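Local coordinates for malonyl CoA:acyl carrier protein malonyltransferase (Streptomyces coelicolor, PDB 1NM2) that probably transfers the malonyl group from malonyl-CoA to holo acyl carrier protein, a step that feeds fatty acid biosynthesis, at residues M2-P8 against V270-V276; C277-T283 against T295-K299. One frame throughout, in Å; residues are numbered along the deposited sequence.

Interaction 1 (M2-P8 against V270-V276); sequences MLVLVAP and VTAIIEV
Val4 N donates to Ala272 O, one rung of the ladder that joins strands 3-7 and 272-275, parallel neighbours in the sheet of the alpha/beta hydrolase-like core. Their axes come within 4.7 Å. The backbone ladder starts at Met2 O, which accepts from two donors. Thr271 N lies 2.8 Å from Met2 O, in the carbonyl plane, while Ala272 N gives a longer, tilted bond. Beyond Val4 N the ladder runs from Ile274 N to Val4 O, Val6 N to Ile274 O and Val276 N to Val6 O. Strand 3-7 bonds on its other edge to Ala93 and Ala95, so it is an inner strand.

One side-chain bond extends the pairing. Met2 N donates to Thr271 OG1 at 3.0 Å in a nearly straight line (175°). The same hydroxyl also bonds to His314 ND1 of helix 304-314.

Apolar contacts fill both faces of the sheet. Leu3, Leu5, Ala272 and Ile274 share one face. Leu3 CD1 leans over the strand to Ala272 CB and to Ile274 CG1, both at 3.9 Å. Leu5 CG stands anti to the backbone N (chi1 -176°), and Leu5 CD1 meets Val276 CG1 at 3.6 Å, the two side chains crossing at about a right angle. Helix 304-314 packs against Leu3, Ala272 and Ile274. On the other face, Val6 CG2 lies 3.9 Å from Ile273 CG2, and Phe265 of helix 258-267 packs on Val4, Val6 and Val270. The tightest carbon pair is Val4 CG2 against Val270 CG2, at 3.4 Å.

Interaction 2 (C277-T283 against T295-K299); sequences CPGGTLT and TLALK
Thr283 packs against Thr295 and Ala297. It sits in the first turn of helix 281-289 and points at strand 294-297. Its two branches do different work. The methyl stands anti to the backbone N, and this directs Thr283 CG2 to Thr295, 3.5 Å from Thr295 OG1. The two threonine side chains meet at an oblique angle. On the other branch, Thr283 OG1 lies 3.4 Å from Ala297 CB and hydrogen-bonds to Glu275 OE1. An alanine in place of Thr283 is likely to leave a gap beside Thr295 and to cost Glu275 OE1 one of its partners.

Leu298, which like Cys277 also loses much surface here, joins the contact mainly through its backbone. Leu298 O takes a hydrogen bond from Gly279 N at 3.1 Å. The donor stands above the carbonyl plane, 39° out of it. The side chain of Leu298 turns to helix 304-314, where it packs on Leu304 and Ala307.

Cys277 meets the same carbonyl oxygen. Cys277 CA makes a CA-H...O contact with Leu298 O at 3.2 Å. The peptide bond from Cys277 to Pro278 is cis, and Pro278 turns away from 295-299.

Between these sites the methyl of Ala297 packs against the Gly279-Gly280 backbone, with Ala297 CB 3.4 Å from Gly280 N. The backbone angles of Gly280, the N-cap residue, call for glycine in themselves. At the outer edge the extended Lys299 chain passes Gly279, with Lys299 CE 3.6 Å from Gly279 O. The loop and first turn of helix 281-289 thus pack on the end of strand 294-297 and the residues after it, within the beta-alpha-beta unit of strand 272-275, helix 281-289 and strand 294-297.

Overall arrangement
Interactions 1 and 2 follow each other along the chain, with centres about 9 Å apart. Strand 272-275 links them: it lies between strands 3-7 and 294-297 in one parallel sheet. Glu275 O is 2.9 Å from Leu298 N, a probable hydrogen bond. The Glu275 carboxylate serves the helix start of interaction 2: Glu275 OE1 is 2.6 Å from Gly280 N, a probable hydrogen bond, and Glu275 OE2 bonds to Leu282 N. Pro8 CG packs 3.4 Å from Pro278 O. The side chain of Pro8 comes within about 4 Å of a bound acetate, which mimics a malonyl group in the active site. The Ala7 side chain touches what is probably the nucleophile elbow, a GxSxG sequence with Gly96, Ser98 and Gly100.

Interaction 1 (M2-P8 against V270-V276)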
ATOM      1  N   MET A   2       4.809 -21.736   2.051  1.00 30.39           N
ATOM      2  CA  MET A   2       3.779 -20.716   2.184  1.00 29.21           C
ATOM      3  C   MET A   2       4.252 -19.452   1.465  1.00 27.53           C
ATOM      4  O   MET A   2       5.237 -18.831   1.867  1.00 26.29           O
ATOM      5  CB  MET A   2       3.531 -20.419   3.667  1.00 31.73           C
ATOM      6  CG  MET A   2       2.058 -20.351   4.072  1.00 36.51           C
ATOM      7  SD  MET A   2       1.164 -18.944   3.390  1.00 40.69           S
ATOM      8  CE  MET A   2       1.516 -17.707   4.614  1.00 41.47           C
ATOM      9  N   LEU A   3       3.555 -19.094   0.389  1.00 26.22           N
ATOM     10  CA  LEU A   3       3.886 -17.909  -0.394  1.00 25.20           C
ATOM     11  C   LEU A   3       2.926 -16.779  -0.066  1.00 24.71           C
ATOM     12  O   LEU A   3       1.710 -16.983  -0.029  1.00 24.96           O
ATOM     13  CB  LEU A   3       3.795 -18.202  -1.899  1.00 25.16           C
ATOM     14  CG  LEU A   3       3.866 -16.966  -2.810  1.00 25.27           C
ATOM     15  CD1 LEU A   3       5.292 -16.433  -2.833  1.00 24.12           C
ATOM     16  CD2 LEU A   3       3.410 -17.319  -4.217  1.00 25.84           C
ATOM     17  N   VAL A   4       3.475 -15.591   0.160  1.00 24.33           N
ATOM     18  CA  VAL A   4       2.666 -14.420   0.472  1.00 23.34           C
ATOM     19  C   VAL A   4       2.827 -13.391  -0.636  1.00 21.40           C
ATOM     20  O   VAL A   4       3.940 -12.966  -0.948  1.00 22.64           O
ATOM     21  CB  VAL A   4       3.097 -13.784   1.811  1.00 24.18           C
ATOM     22  CG1 VAL A   4       2.260 -12.545   2.099  1.00 24.77           C
ATOM     23  CG2 VAL A   4       2.951 -14.799   2.934  1.00 24.70           C
ATOM     24  N   LEU A   5       1.713 -13.001  -1.240  1.00 19.93           N
ATOM     25  CA  LEU A   5       1.733 -12.020  -2.315  1.00 18.22           C
ATOM     26  C   LEU A   5       1.374 -10.657  -1.726  1.00 17.25           C
ATOM     27  O   LEU A   5       0.289 -10.488  -1.180  1.00 16.21           O
ATOM     28  CB  LEU A   5       0.721 -12.425  -3.390  1.00 20.54           C
ATOM     29  CG  LEU A   5       0.605 -11.600  -4.674  1.00 21.87           C
ATOM     30  CD1 LEU A   5       1.936 -11.569  -5.396  1.00 21.83           C
ATOM     31  CD2 LEU A   5      -0.473 -12.211  -5.567  1.00 21.65           C
ATOM     32  N   VAL A   6       2.286  -9.690  -1.816  1.00 16.63           N
ATOM     33  CA  VAL A   6       2.020  -8.365  -1.269  1.00 15.22           C
ATOM     34  C   VAL A   6       2.081  -7.256  -2.322  1.00 14.90           C
ATOM     35  O   VAL A   6       2.758  -7.382  -3.343  1.00 13.63           O
ATOM     36  CB  VAL A   6       2.998  -8.009  -0.113  1.00 15.86           C
ATOM     37  CG1 VAL A   6       2.938  -9.082   0.979  1.00 16.86           C
ATOM     38  CG2 VAL A   6       4.417  -7.851  -0.646  1.00 14.21           C
ATOM     39  N   ALA A   7       1.353  -6.173  -2.066  1.00 15.02           N
ATOM     40  CA  ALA A   7       1.306  -5.030  -2.977  1.00 13.88           C
ATOM     41  C   ALA A   7       1.753  -3.770  -2.232  1.00 14.36           C
ATOM     42  O   ALA A   7       1.356  -3.551  -1.084  1.00 11.54           O
ATOM     43  CB  ALA A   7      -0.112  -4.850  -3.508  1.00 14.33           C
ATOM     44  N   PRO A   8       2.571  -2.920  -2.881  1.00 12.99           N
ATOM     45  CA  PRO A   8       3.073  -1.683  -2.275  1.00 14.46           C
ATOM     46  C   PRO A   8       2.080  -0.528  -2.174  1.00 15.04           C
ATOM     47  O   PRO A   8       0.938  -0.617  -2.642  1.00 15.10           O
ATOM     48  CB  PRO A   8       4.267  -1.337  -3.157  1.00 12.97           C
ATOM     49  CG  PRO A   8       3.782  -1.751  -4.511  1.00 14.05           C
ATOM     50  CD  PRO A   8       3.095  -3.085  -4.249  1.00 12.49           C
ATOM     51  N   VAL A 270       5.429 -18.353   6.543  1.00 26.55           N
ATOM     52  CA  VAL A 270       5.820 -17.851   5.227  1.00 25.08           C
ATOM     53  C   VAL A 270       7.232 -18.303   4.835  1.00 24.86           C
ATOM     54  O   VAL A 270       8.160 -18.234   5.643  1.00 25.62           O
ATOM     55  CB  VAL A 270       5.759 -16.302   5.202  1.00 26.35           C
ATOM     56  CG1 VAL A 270       6.696 -15.725   6.262  1.00 24.36           C
ATOM     57  CG2 VAL A 270       6.119 -15.784   3.813  1.00 25.09           C
ATOM     58  N   THR A 271       7.389 -18.770   3.599  1.00 23.40           N
ATOM     59  CA  THR A 271       8.694 -19.216   3.109  1.00 23.83           C
ATOM     60  C   THR A 271       9.165 -18.377   1.921  1.00 24.04           C
ATOM     61  O   THR A 271      10.344 -18.392   1.564  1.00 24.90           O
ATOM     62  CB  THR A 271       8.673 -20.708   2.686  1.00 24.51           C
ATOM     63  OG1 THR A 271       7.637 -20.922   1.718  1.00 25.06           O
ATOM     64  CG2 THR A 271       8.441 -21.611   3.906  1.00 24.71           C
ATOM     65  N   ALA A 272       8.239 -17.639   1.315  1.00 21.95           N
ATOM     66  CA  ALA A 272       8.561 -16.784   0.182  1.00 20.68           C
ATOM     67  C   ALA A 272       7.558 -15.643   0.052  1.00 20.56           C
ATOM     68  O   ALA A 272       6.370 -15.817   0.323  1.00 19.65           O
ATOM     69  CB  ALA A 272       8.584 -17.602  -1.102  1.00 22.72           C
ATOM     70  N   ILE A 273       8.052 -14.480  -0.358  1.00 20.30           N
ATOM     71  CA  ILE A 273       7.216 -13.300  -0.557  1.00 21.22           C
ATOM     72  C   ILE A 273       7.525 -12.657  -1.901  1.00 21.77           C
ATOM     73  O   ILE A 273       8.687 -12.397  -2.234  1.00 20.30           O
ATOM     74  CB  ILE A 273       7.451 -12.223   0.530  1.00 23.55           C
ATOM     75  CG1 ILE A 273       6.941 -12.715   1.885  1.00 24.16           C
ATOM     76  CG2 ILE A 273       6.739 -10.926   0.142  1.00 21.66           C
ATOM     77  CD1 ILE A 273       7.186 -11.726   3.019  1.00 26.11           C
ATOM     78  N   ILE A 274       6.474 -12.418  -2.674  1.00 20.58           N
ATOM     79  CA  ILE A 274       6.600 -11.770  -3.968  1.00 20.91           C
ATOM     80  C   ILE A 274       5.818 -10.465  -3.865  1.00 20.21           C
ATOM     81  O   ILE A 274       4.649 -10.463  -3.479  1.00 20.79           O
ATOM     82  CB  ILE A 274       6.002 -12.636  -5.101  1.00 21.10           C
ATOM     83  CG1 ILE A 274       6.862 -13.883  -5.313  1.00 22.82           C
ATOM     84  CG2 ILE A 274       5.918 -11.825  -6.390  1.00 23.04           C
ATOM     85  CD1 ILE A 274       6.321 -14.833  -6.360  1.00 23.61           C
ATOM     86  N   GLU A 275       6.479  -9.356  -4.172  1.00 19.10           N
ATOM     87  CA  GLU A 275       5.841  -8.047  -4.137  1.00 18.10           C
ATOM     88  C   GLU A 275       5.518  -7.653  -5.581  1.00 18.25           C
ATOM     89  O   GLU A 275       6.404  -7.631  -6.436  1.00 16.82           O
ATOM     90  CB  GLU A 275       6.794  -7.031  -3.499  1.00 19.41           C
ATOM     91  CG  GLU A 275       6.347  -5.580  -3.587  1.00 20.24           C
ATOM     92  CD  GLU A 275       7.346  -4.626  -2.949  1.00 20.46           C
ATOM     93  OE1 GLU A 275       8.558  -4.950  -2.925  1.00 18.96           O
ATOM     94  OE2 GLU A 275       6.919  -3.550  -2.487  1.00 17.45           O
ATOM     95  N   VAL A 276       4.253  -7.356  -5.863  1.00 16.99           N
ATOM     96  CA  VAL A 276       3.873  -6.989  -7.222  1.00 16.99           C
ATOM     97  C   VAL A 276       4.439  -5.632  -7.624  1.00 17.89           C
ATOM     98  O   VAL A 276       5.031  -4.926  -6.809  1.00 18.25           O
ATOM     99  CB  VAL A 276       2.326  -6.989  -7.403  1.00 15.74           C
ATOM    100  CG1 VAL A 276       1.789  -8.394  -7.147  1.00 14.77           C
ATOM    101  CG2 VAL A 276       1.670  -5.976  -6.447  1.00 11.97           C
TER

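Interaction 2 (C277-T283 against T295-K299)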
ATOM      1  N   CYS A 277       4.265  -5.275  -8.891  1.00 17.96           N
ATOM      2  CA  CYS A 277       4.770  -4.011  -9.407  1.00 18.28           C
ATOM      3  C   CYS A 277       4.025  -2.821  -8.813  1.00 17.88           C
ATOM      4  O   CYS A 277       2.800  -2.839  -8.698  1.00 19.49           O
ATOM      5  CB  CYS A 277       4.642  -3.992 -10.934  1.00 20.21           C
ATOM      6  SG  CYS A 277       5.173  -2.454 -11.704  1.00 24.32           S
ATOM      7  N   PRO A 278       4.752  -1.759  -8.432  1.00 18.34           N
ATOM      8  CA  PRO A 278       6.205  -1.567  -8.504  1.00 18.22           C
ATOM      9  C   PRO A 278       6.866  -2.011  -7.198  1.00 18.69           C
ATOM     10  O   PRO A 278       6.727  -1.353  -6.169  1.00 17.91           O
ATOM     11  CB  PRO A 278       6.330  -0.070  -8.747  1.00 17.57           C
ATOM     12  CG  PRO A 278       5.225   0.473  -7.884  1.00 19.32           C
ATOM     13  CD  PRO A 278       4.069  -0.484  -8.136  1.00 17.97           C
ATOM     14  N   GLY A 279       7.587  -3.127  -7.250  1.00 18.50           N
ATOM     15  CA  GLY A 279       8.218  -3.656  -6.055  1.00 18.39           C
ATOM     16  C   GLY A 279       9.525  -3.032  -5.616  1.00 19.07           C
ATOM     17  O   GLY A 279      10.098  -2.186  -6.306  1.00 18.94           O
ATOM     18  N   GLY A 280       9.997  -3.470  -4.451  1.00 18.71           N
ATOM     19  CA  GLY A 280      11.241  -2.961  -3.909  1.00 20.09           C
ATOM     20  C   GLY A 280      11.126  -2.536  -2.453  1.00 19.01           C
ATOM     21  O   GLY A 280      11.917  -2.964  -1.614  1.00 18.96           O
ATOM     22  N   THR A 281      10.133  -1.707  -2.148  1.00 18.03           N
ATOM     23  CA  THR A 281       9.936  -1.211  -0.790  1.00 18.91           C
ATOM     24  C   THR A 281       9.562  -2.290   0.228  1.00 17.88           C
ATOM     25  O   THR A 281      10.232  -2.435   1.250  1.00 19.63           O
ATOM     26  CB  THR A 281       8.858  -0.102  -0.757  1.00 19.95           C
ATOM     27  OG1 THR A 281       7.630  -0.616  -1.284  1.00 18.20           O
ATOM     28  CG2 THR A 281       9.300   1.094  -1.598  1.00 21.82           C
ATOM     29  N   LEU A 282       8.501  -3.047  -0.035  1.00 17.97           N
ATOM     30  CA  LEU A 282       8.096  -4.090   0.908  1.00 18.80           C
ATOM     31  C   LEU A 282       9.122  -5.222   0.939  1.00 19.27           C
ATOM     32  O   LEU A 282       9.344  -5.841   1.978  1.00 21.13           O
ATOM     33  CB  LEU A 282       6.699  -4.628   0.553  1.00 16.74           C
ATOM     34  CG  LEU A 282       5.569  -3.580   0.569  1.00 17.07           C
ATOM     35  CD1 LEU A 282       4.219  -4.266   0.367  1.00 16.24           C
ATOM     36  CD2 LEU A 282       5.572  -2.823   1.898  1.00 15.04           C
ATOM     37  N   THR A 283       9.758  -5.481  -0.197  1.00 20.46           N
ATOM     38  CA  THR A 283      10.776  -6.526  -0.277  1.00 22.40           C
ATOM     39  C   THR A 283      11.971  -6.134   0.594  1.00 21.29           C
ATOM     40  O   THR A 283      12.562  -6.977   1.265  1.00 22.09           O
ATOM     41  CB  THR A 283      11.254  -6.734  -1.729  1.00 21.88           C
ATOM     42  OG1 THR A 283      10.196  -7.318  -2.498  1.00 25.72           O
ATOM     43  CG2 THR A 283      12.459  -7.653  -1.767  1.00 26.46           C
ATOM     44  N   THR A 295      12.605 -13.569  -1.088  1.00 23.46           N
ATOM     45  CA  THR A 295      11.822 -12.420  -1.522  1.00 23.37           C
ATOM     46  C   THR A 295      12.130 -12.078  -2.972  1.00 23.17           C
ATOM     47  O   THR A 295      13.258 -12.257  -3.439  1.00 22.66           O
ATOM     48  CB  THR A 295      12.123 -11.168  -0.668  1.00 23.23           C
ATOM     49  OG1 THR A 295      13.511 -10.834  -0.789  1.00 24.38           O
ATOM     50  CG2 THR A 295      11.799 -11.418   0.791  1.00 24.70           C
ATOM     51  N   LEU A 296      11.120 -11.591  -3.682  1.00 21.70           N
ATOM     52  CA  LEU A 296      11.291 -11.196  -5.073  1.00 21.43           C
ATOM     53  C   LEU A 296      10.349 -10.038  -5.367  1.00 21.96           C
ATOM     54  O   LEU A 296       9.158 -10.095  -5.051  1.00 22.66           O
ATOM     55  CB  LEU A 296      10.993 -12.371  -6.013  1.00 21.95           C
ATOM     56  CG  LEU A 296      11.288 -12.153  -7.507  1.00 21.97           C
ATOM     57  CD1 LEU A 296      11.412 -13.497  -8.212  1.00 23.16           C
ATOM     58  CD2 LEU A 296      10.192 -11.314  -8.145  1.00 22.74           C
ATOM     59  N   ALA A 297      10.891  -8.980  -5.960  1.00 20.01           N
ATOM     60  CA  ALA A 297      10.095  -7.813  -6.303  1.00 19.89           C
ATOM     61  C   ALA A 297       9.918  -7.736  -7.814  1.00 20.07           C
ATOM     62  O   ALA A 297      10.888  -7.838  -8.568  1.00 19.27           O
ATOM     63  CB  ALA A 297      10.775  -6.544  -5.792  1.00 17.85           C
ATOM     64  N   LEU A 298       8.675  -7.579  -8.255  1.00 20.63           N
ATOM     65  CA  LEU A 298       8.388  -7.456  -9.678  1.00 21.43           C
ATOM     66  C   LEU A 298       8.534  -5.994 -10.077  1.00 21.87           C
ATOM     67  O   LEU A 298       7.778  -5.138  -9.616  1.00 22.87           O
ATOM     68  CB  LEU A 298       6.965  -7.920  -9.990  1.00 21.33           C
ATOM     69  CG  LEU A 298       6.678  -9.415  -9.852  1.00 23.31           C
ATOM     70  CD1 LEU A 298       5.207  -9.672 -10.127  1.00 21.51           C
ATOM     71  CD2 LEU A 298       7.555 -10.201 -10.819  1.00 20.84           C
ATOM     72  N   LYS A 299       9.519  -5.702 -10.920  1.00 22.00           N
ATOM     73  CA  LYS A 299       9.725  -4.338 -11.379  1.00 21.63           C
ATOM     74  C   LYS A 299       9.396  -4.214 -12.863  1.00 21.34           C
ATOM     75  O   LYS A 299       8.826  -3.212 -13.294  1.00 20.99           O
ATOM     76  CB  LYS A 299      11.158  -3.901 -11.085  1.00 21.91           C
ATOM     77  CG  LYS A 299      11.467  -3.915  -9.588  1.00 23.82           C
ATOM     78  CD  LYS A 299      12.870  -3.422  -9.287  1.00 26.61           C
ATOM     79  CE  LYS A 299      13.117  -3.361  -7.788  1.00 27.74           C
ATOM     80  NZ  LYS A 299      14.463  -2.815  -7.471  1.00 28.07           N
TER